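Local coordinates for alkylhydroperoxidase AhpD core: uncharacterized peroxidase-related protein (Ralstonia eutropha, PDB 2PRR) that is an uncharacterised member of the carboxymuconolactone decarboxylase family with an AhpD-like core, and so probably acts as a peroxidase of the alkylhydroperoxidase type, at residues Ala57-Asp60 against Ala61-Lys65; Met181-Asp185 against Glu186-Met190. One frame throughout, in Å; residues are numbered along the deposited sequence.

Contact 1: Ala57-Asp60 against Ala61-Lys65; sequences AYHD and ALMLK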
ATOM      1  N   ALA D  57      -5.217 -13.362  31.671  1.00 30.54           N
ATOM      2  CA  ALA D  57      -4.811 -14.752  31.688  1.00 31.42           C
ATOM      3  C   ALA D  57      -4.014 -15.097  30.441  1.00 32.03           C
ATOM      4  O   ALA D  57      -3.044 -15.850  30.506  1.00 32.13           O
ATOM      5  CB  ALA D  57      -6.019 -15.645  31.811  1.00 33.08           C
ATOM      6  N   TYR D  58      -4.417 -14.551  29.287  1.00 33.00           N
ATOM      7  CA  TYR D  58      -3.692 -14.814  28.058  1.00 29.46           C
ATOM      8  C   TYR D  58      -2.368 -14.088  28.153  1.00 28.87           C
ATOM      9  O   TYR D  58      -1.334 -14.639  27.802  1.00 29.84           O
ATOM     10  CB  TYR D  58      -4.461 -14.321  26.820  1.00 29.65           C
ATOM     11  CG  TYR D  58      -4.268 -15.191  25.598  1.00 19.58           C
ATOM     12  CD1 TYR D  58      -3.019 -15.689  25.253  1.00 22.99           C
ATOM     13  CD2 TYR D  58      -5.334 -15.498  24.769  1.00 25.12           C
ATOM     14  CE1 TYR D  58      -2.851 -16.497  24.140  1.00 29.90           C
ATOM     15  CE2 TYR D  58      -5.163 -16.319  23.627  1.00 21.15           C
ATOM     16  CZ  TYR D  58      -3.919 -16.794  23.314  1.00 26.16           C
ATOM     17  OH  TYR D  58      -3.719 -17.590  22.188  1.00 24.32           O
ATOM     18  N   HIS D  59      -2.393 -12.842  28.616  1.00 29.94           N
ATOM     19  CA  HIS D  59      -1.168 -12.079  28.769  1.00 32.59           C
ATOM     20  C   HIS D  59      -0.125 -12.822  29.638  1.00 34.67           C
ATOM     21  O   HIS D  59       1.057 -12.948  29.279  1.00 33.77           O
ATOM     22  CB  HIS D  59      -1.462 -10.701  29.373  1.00 33.01           C
ATOM     23  CG  HIS D  59      -0.222  -9.927  29.707  1.00 36.37           C
ATOM     24  ND1 HIS D  59       0.364  -9.958  30.956  1.00 41.09           N
ATOM     25  CD2 HIS D  59       0.583  -9.161  28.934  1.00 36.13           C
ATOM     26  CE1 HIS D  59       1.459  -9.222  30.943  1.00 37.71           C
ATOM     27  NE2 HIS D  59       1.612  -8.724  29.729  1.00 40.53           N
ATOM     28  N   ASP D  60      -0.583 -13.305  30.787  1.00 34.91           N
ATOM     29  CA  ASP D  60       0.270 -14.026  31.714  1.00 34.86           C
ATOM     30  C   ASP D  60       0.808 -15.305  31.102  1.00 35.12           C
ATOM     31  O   ASP D  60       1.957 -15.646  31.297  1.00 35.26           O
ATOM     32  CB  ASP D  60      -0.506 -14.295  32.995  1.00 36.21           C
ATOM     33  CG  ASP D  60      -0.722 -13.020  33.833  1.00 43.79           C
ATOM     34  OD1 ASP D  60      -0.410 -11.906  33.354  1.00 51.14           O
ATOM     35  OD2 ASP D  60      -1.176 -13.138  34.993  1.00 53.33           O
ATOM     36  N   ALA D  61       0.008 -15.991  30.297  1.00 36.04           N
ATOM     37  CA  ALA D  61       0.466 -17.236  29.657  1.00 35.57           C
ATOM     38  C   ALA D  61       1.666 -17.099  28.697  1.00 36.22           C
ATOM     39  O   ALA D  61       2.441 -18.034  28.496  1.00 37.47           O
ATOM     40  CB  ALA D  61      -0.695 -17.882  28.936  1.00 35.47           C
ATOM     41  N   LEU D  62       1.816 -15.929  28.106  1.00 37.26           N
ATOM     42  CA  LEU D  62       2.871 -15.675  27.154  1.00 35.80           C
ATOM     43  C   LEU D  62       4.039 -14.915  27.764  1.00 35.41           C
ATOM     44  O   LEU D  62       5.202 -15.181  27.443  1.00 36.26           O
ATOM     45  CB  LEU D  62       2.287 -14.845  26.010  1.00 34.75           C
ATOM     46  CG  LEU D  62       1.032 -15.426  25.360  1.00 37.12           C
ATOM     47  CD1 LEU D  62       0.510 -14.509  24.284  1.00 37.09           C
ATOM     48  CD2 LEU D  62       1.329 -16.782  24.768  1.00 40.75           C
HETATM   49  N   MSE D  63       3.733 -13.952  28.624  1.00 34.24           N
HETATM   50  CA  MSE D  63       4.761 -13.095  29.137  1.00 34.37           C
HETATM   51  C   MSE D  63       5.356 -13.645  30.431  1.00 37.58           C
HETATM   52  O   MSE D  63       6.406 -13.193  30.842  1.00 37.77           O
HETATM   53  CB  MSE D  63       4.212 -11.682  29.358  1.00 29.64           C
HETATM   54  CG  MSE D  63       3.485 -11.070  28.192  1.00 36.46           C
HETATM   55 SE   MSE D  63       4.585 -10.995  26.628  0.75 21.35          SE
HETATM   56  CE  MSE D  63       5.528  -9.735  26.959  1.00 14.39           C
ATOM     57  N   LEU D  64       4.713 -14.614  31.072  1.00 40.33           N
ATOM     58  CA  LEU D  64       5.245 -15.137  32.332  1.00 41.24           C
ATOM     59  C   LEU D  64       5.797 -16.571  32.244  1.00 43.33           C
ATOM     60  O   LEU D  64       6.510 -16.999  33.137  1.00 45.09           O
ATOM     61  CB  LEU D  64       4.211 -14.979  33.448  1.00 42.03           C
ATOM     62  CG  LEU D  64       3.736 -13.540  33.731  1.00 40.72           C
ATOM     63  CD1 LEU D  64       2.822 -13.470  34.930  1.00 39.93           C
ATOM     64  CD2 LEU D  64       4.908 -12.632  33.977  1.00 44.60           C
ATOM     65  N   LYS D  65       5.530 -17.289  31.157  1.00 44.68           N
ATOM     66  CA  LYS D  65       6.022 -18.658  31.006  1.00 45.54           C
ATOM     67  C   LYS D  65       7.538 -18.770  30.997  1.00 46.96           C
ATOM     68  O   LYS D  65       8.244 -17.768  30.903  1.00 46.50           O
ATOM     69  CB  LYS D  65       5.501 -19.259  29.689  1.00 45.73           C
ATOM     70  CG  LYS D  65       6.033 -18.591  28.412  1.00 47.21           C
ATOM     71  CD  LYS D  65       5.359 -19.141  27.143  1.00 45.99           C
ATOM     72  CE  LYS D  65       5.901 -20.504  26.705  1.00 47.32           C
ATOM     73  NZ  LYS D  65       7.244 -20.486  26.046  1.00 37.23           N
TER
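The carbonyl oxygen of H59 accepts two backbone bonds at the C-terminal end of helix 49-63. M63 N reaches H59 O at 2.9 Å, nearly along the C=O axis, while L62 N comes from above the carbonyl plane at 3.3 Å. L62 N also makes a weak bond to Y58 O, dividing its hydrogen between two carbonyls. A61 N is satisfied by A57 O at 3.1 Å, and L64 N by D60 O at 3.0 Å. Among the side chains, D60 OD1 accepts a hydrogen bond from H59 ND1 at 3.2 Å, lying in the imidazole plane with an N-H...O angle of 167°, which holds the ring's rotation. OD2 forms a salt bridge with R27, so both carboxylate oxygens of D60 are engaged. M63 CG, set beside its own backbone N (chi1 -51°), lies over one imidazole face in a CH-pi contact, 3.7 Å from the H59 centroid. On another side of the helix, L62 CD1 meets Y58 CD1 at 3.8 Å, an apolar pair suited to a buried surface. Four-residue bonds from M63 N and L64 N are characteristic of an alpha-helix running to its end, here carrying a His-carboxylate pair beside a bound di(hydroxyethyl)ether.

Contact 2: Met181-Asp185 against Glu186-Met190; sequences MRPND and EFFLM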
HETATM    1  N   MSE D 181      -7.312   4.205  24.744  1.00 28.69           N
HETATM    2  CA  MSE D 181      -6.627   3.865  25.982  1.00 25.77           C
HETATM    3  C   MSE D 181      -5.394   4.763  26.115  1.00 30.27           C
HETATM    4  O   MSE D 181      -4.589   4.867  25.184  1.00 31.99           O
HETATM    5  CB  MSE D 181      -6.283   2.393  26.009  1.00 27.32           C
HETATM    6  CG  MSE D 181      -5.950   1.890  27.431  1.00 10.95           C
HETATM    7 SE   MSE D 181      -5.201   0.255  27.219  0.75 19.30          SE
HETATM    8  CE  MSE D 181      -6.765  -0.610  26.795  1.00 22.56           C
ATOM      9  N   ARG D 182      -5.284   5.442  27.262  1.00 30.75           N
ATOM     10  CA  ARG D 182      -4.239   6.435  27.500  1.00 28.85           C
ATOM     11  C   ARG D 182      -3.097   5.939  28.383  1.00 30.80           C
ATOM     12  O   ARG D 182      -3.325   5.511  29.532  1.00 30.75           O
ATOM     13  CB  ARG D 182      -4.845   7.694  28.133  1.00 25.39           C
ATOM     14  CG  ARG D 182      -3.874   8.867  28.206  1.00 26.93           C
ATOM     15  CD  ARG D 182      -4.340  10.011  29.119  1.00 31.21           C
ATOM     16  NE  ARG D 182      -3.256  10.988  29.296  1.00 32.21           N
ATOM     17  CZ  ARG D 182      -2.999  12.002  28.465  1.00 26.30           C
ATOM     18  NH1 ARG D 182      -3.760  12.260  27.415  1.00 28.82           N
ATOM     19  NH2 ARG D 182      -1.970  12.793  28.708  1.00 32.52           N
ATOM     20  N   PRO D 183      -1.860   6.028  27.857  1.00 31.31           N
ATOM     21  CA  PRO D 183      -0.715   5.620  28.648  1.00 31.10           C
ATOM     22  C   PRO D 183      -0.498   6.541  29.854  1.00 33.26           C
ATOM     23  O   PRO D 183      -0.656   7.764  29.757  1.00 32.10           O
ATOM     24  CB  PRO D 183       0.458   5.692  27.673  1.00 30.71           C
ATOM     25  CG  PRO D 183      -0.040   6.488  26.463  1.00 27.34           C
ATOM     26  CD  PRO D 183      -1.498   6.509  26.498  1.00 29.07           C
ATOM     27  N   ASN D 184      -0.149   5.934  30.980  1.00 33.15           N
ATOM     28  CA  ASN D 184       0.098   6.668  32.203  1.00 34.14           C
ATOM     29  C   ASN D 184       1.340   7.537  32.064  1.00 34.88           C
ATOM     30  O   ASN D 184       2.244   7.221  31.299  1.00 35.69           O
ATOM     31  CB  ASN D 184       0.280   5.714  33.396  1.00 34.07           C
ATOM     32  CG  ASN D 184      -0.827   4.712  33.518  1.00 30.07           C
ATOM     33  OD1 ASN D 184      -0.952   3.786  32.696  1.00 29.66           O
ATOM     34  ND2 ASN D 184      -1.618   4.846  34.564  1.00 32.16           N
ATOM     35  N   ASP D 185       1.368   8.634  32.815  1.00 36.17           N
ATOM     36  CA  ASP D 185       2.467   9.592  32.775  1.00 36.83           C
ATOM     37  C   ASP D 185       3.786   8.970  33.171  1.00 35.89           C
ATOM     38  O   ASP D 185       4.830   9.334  32.655  1.00 35.71           O
ATOM     39  CB  ASP D 185       2.187  10.773  33.731  1.00 39.32           C
ATOM     40  CG  ASP D 185       1.099  11.727  33.227  1.00 41.77           C
ATOM     41  OD1 ASP D 185       0.509  11.506  32.143  1.00 42.38           O
ATOM     42  OD2 ASP D 185       0.841  12.716  33.948  1.00 43.23           O
ATOM     43  N   GLU D 186       3.726   8.033  34.098  1.00 37.31           N
ATOM     44  CA  GLU D 186       4.909   7.403  34.638  1.00 38.12           C
ATOM     45  C   GLU D 186       5.689   6.608  33.599  1.00 38.97           C
ATOM     46  O   GLU D 186       6.914   6.525  33.683  1.00 40.94           O
ATOM     47  CB  GLU D 186       4.556   6.468  35.793  1.00 39.59           C
ATOM     48  CG  GLU D 186       3.945   7.130  37.025  1.00 38.84           C
ATOM     49  CD  GLU D 186       2.472   7.445  36.881  1.00 42.08           C
ATOM     50  OE1 GLU D 186       1.926   7.399  35.748  1.00 46.18           O
ATOM     51  OE2 GLU D 186       1.860   7.753  37.911  1.00 45.29           O
ATOM     52  N   PHE D 187       4.996   6.009  32.639  1.00 37.96           N
ATOM     53  CA  PHE D 187       5.679   5.226  31.607  1.00 38.03           C
ATOM     54  C   PHE D 187       6.630   6.038  30.727  1.00 38.27           C
ATOM     55  O   PHE D 187       7.688   5.527  30.353  1.00 40.00           O
ATOM     56  CB  PHE D 187       4.678   4.511  30.687  1.00 37.23           C
ATOM     57  CG  PHE D 187       3.911   3.401  31.351  1.00 36.63           C
ATOM     58  CD1 PHE D 187       4.580   2.368  32.006  1.00 30.02           C
ATOM     59  CD2 PHE D 187       2.531   3.335  31.236  1.00 32.89           C
ATOM     60  CE1 PHE D 187       3.892   1.338  32.583  1.00 35.10           C
ATOM     61  CE2 PHE D 187       1.831   2.302  31.817  1.00 37.12           C
ATOM     62  CZ  PHE D 187       2.518   1.299  32.507  1.00 37.42           C
ATOM     63  N   PHE D 188       6.241   7.278  30.395  1.00 38.54           N
ATOM     64  CA  PHE D 188       7.006   8.152  29.482  1.00 36.64           C
ATOM     65  C   PHE D 188       8.439   8.403  29.961  1.00 37.75           C
ATOM     66  O   PHE D 188       9.360   8.439  29.168  1.00 37.23           O
ATOM     67  CB  PHE D 188       6.291   9.496  29.269  1.00 34.09           C
ATOM     68  CG  PHE D 188       5.041   9.443  28.384  1.00 24.74           C
ATOM     69  CD1 PHE D 188       3.829   9.058  28.890  1.00 28.14           C
ATOM     70  CD2 PHE D 188       5.077   9.905  27.075  1.00 34.19           C
ATOM     71  CE1 PHE D 188       2.672   9.061  28.104  1.00 26.60           C
ATOM     72  CE2 PHE D 188       3.923   9.915  26.260  1.00 22.85           C
ATOM     73  CZ  PHE D 188       2.730   9.497  26.762  1.00 31.72           C
ATOM     74  N   LEU D 189       8.623   8.530  31.267  1.00 39.54           N
ATOM     75  CA  LEU D 189       9.933   8.819  31.858  1.00 41.43           C
ATOM     76  C   LEU D 189      10.678   7.601  32.454  1.00 40.62           C
ATOM     77  O   LEU D 189      11.895   7.629  32.617  1.00 40.04           O
ATOM     78  CB  LEU D 189       9.726   9.897  32.934  1.00 40.22           C
ATOM     79  CG  LEU D 189      10.921  10.511  33.657  1.00 43.59           C
ATOM     80  CD1 LEU D 189      12.066  10.935  32.721  1.00 47.06           C
ATOM     81  CD2 LEU D 189      10.407  11.708  34.454  1.00 44.56           C
HETATM   82  N   MSE D 190       9.937   6.553  32.774  1.00 40.75           N
HETATM   83  CA  MSE D 190      10.466   5.330  33.380  1.00 42.39           C
HETATM   84  C   MSE D 190      11.486   4.575  32.529  1.00 42.27           C
HETATM   85  O   MSE D 190      11.224   4.269  31.367  1.00 42.68           O
HETATM   86  CB  MSE D 190       9.278   4.425  33.674  1.00 43.29           C
HETATM   87  CG  MSE D 190       9.565   3.077  34.258  1.00 42.42           C
HETATM   88 SE   MSE D 190       7.870   2.174  34.460  0.75 45.84          SE
HETATM   89  CE  MSE D 190       6.971   3.397  35.649  1.00 43.25           C
TER
HETATM   90  O   HOH W   1      -0.739   7.297  36.203  1.00 39.98           O
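N184 and E186 are bridged by a water that donates to E186 OE1 at 2.7 Å and accepts from N184 ND2 at 3.1 Å, at the first turn of a short, weakly bonded helix at 185-189. E186 reaches back because its chain bends at CB-CG (chi2 79°), bringing OE1 within 3.3 Å of N184 CB. The amide of N184 is further fixed by the backbone at V38 and N40, where helix 40-45 begins, its OD1 accepting from N40 N and its ND2 donating to V38 O; asparagine, both acceptor and donor, suits this buried junction. Backbone bonding across the turn is modest. F187 N meets N184 O at 3.3 Å from well above the carbonyl plane, and the bond from F188 N to D185 O is weak. Outward from here, the F187 ring runs alongside the N184 amide, with their planes 83° apart, and packs edge-to-face on F37. P183, its rigid ring fitting an extended approach, brings CB to 4.1 Å from F188 CE1, and both residues lean on V92 of helix 88-102. The F188 ring turns its edge to the incoming backbone: the carbonyl oxygens of P183 and N184 lie in its plane, N184 O standing 3.4 Å from F188 CD1.

In the fold
Contacts 1 and 2 are both local and partly buried, on opposite sides of the chain's centre, with their own centres about 22 Å apart and no touch between them. Contact 1 closes a long helix, so regular backbone bonding dominates, and H59, L62 and M63 face helix 156-179. Contact 2 opens a short helix after the loop that leaves that same helix; with few backbone bonds, it relies on an asparagine amide, a water and aromatic packing against helix 88-102. Charge also differs: D60 pairs within its own chain, whereas R182 forms a salt bridge with D119 of the third subunit. Contact 1 meets the second subunit instead, through Y58, L62 and K65.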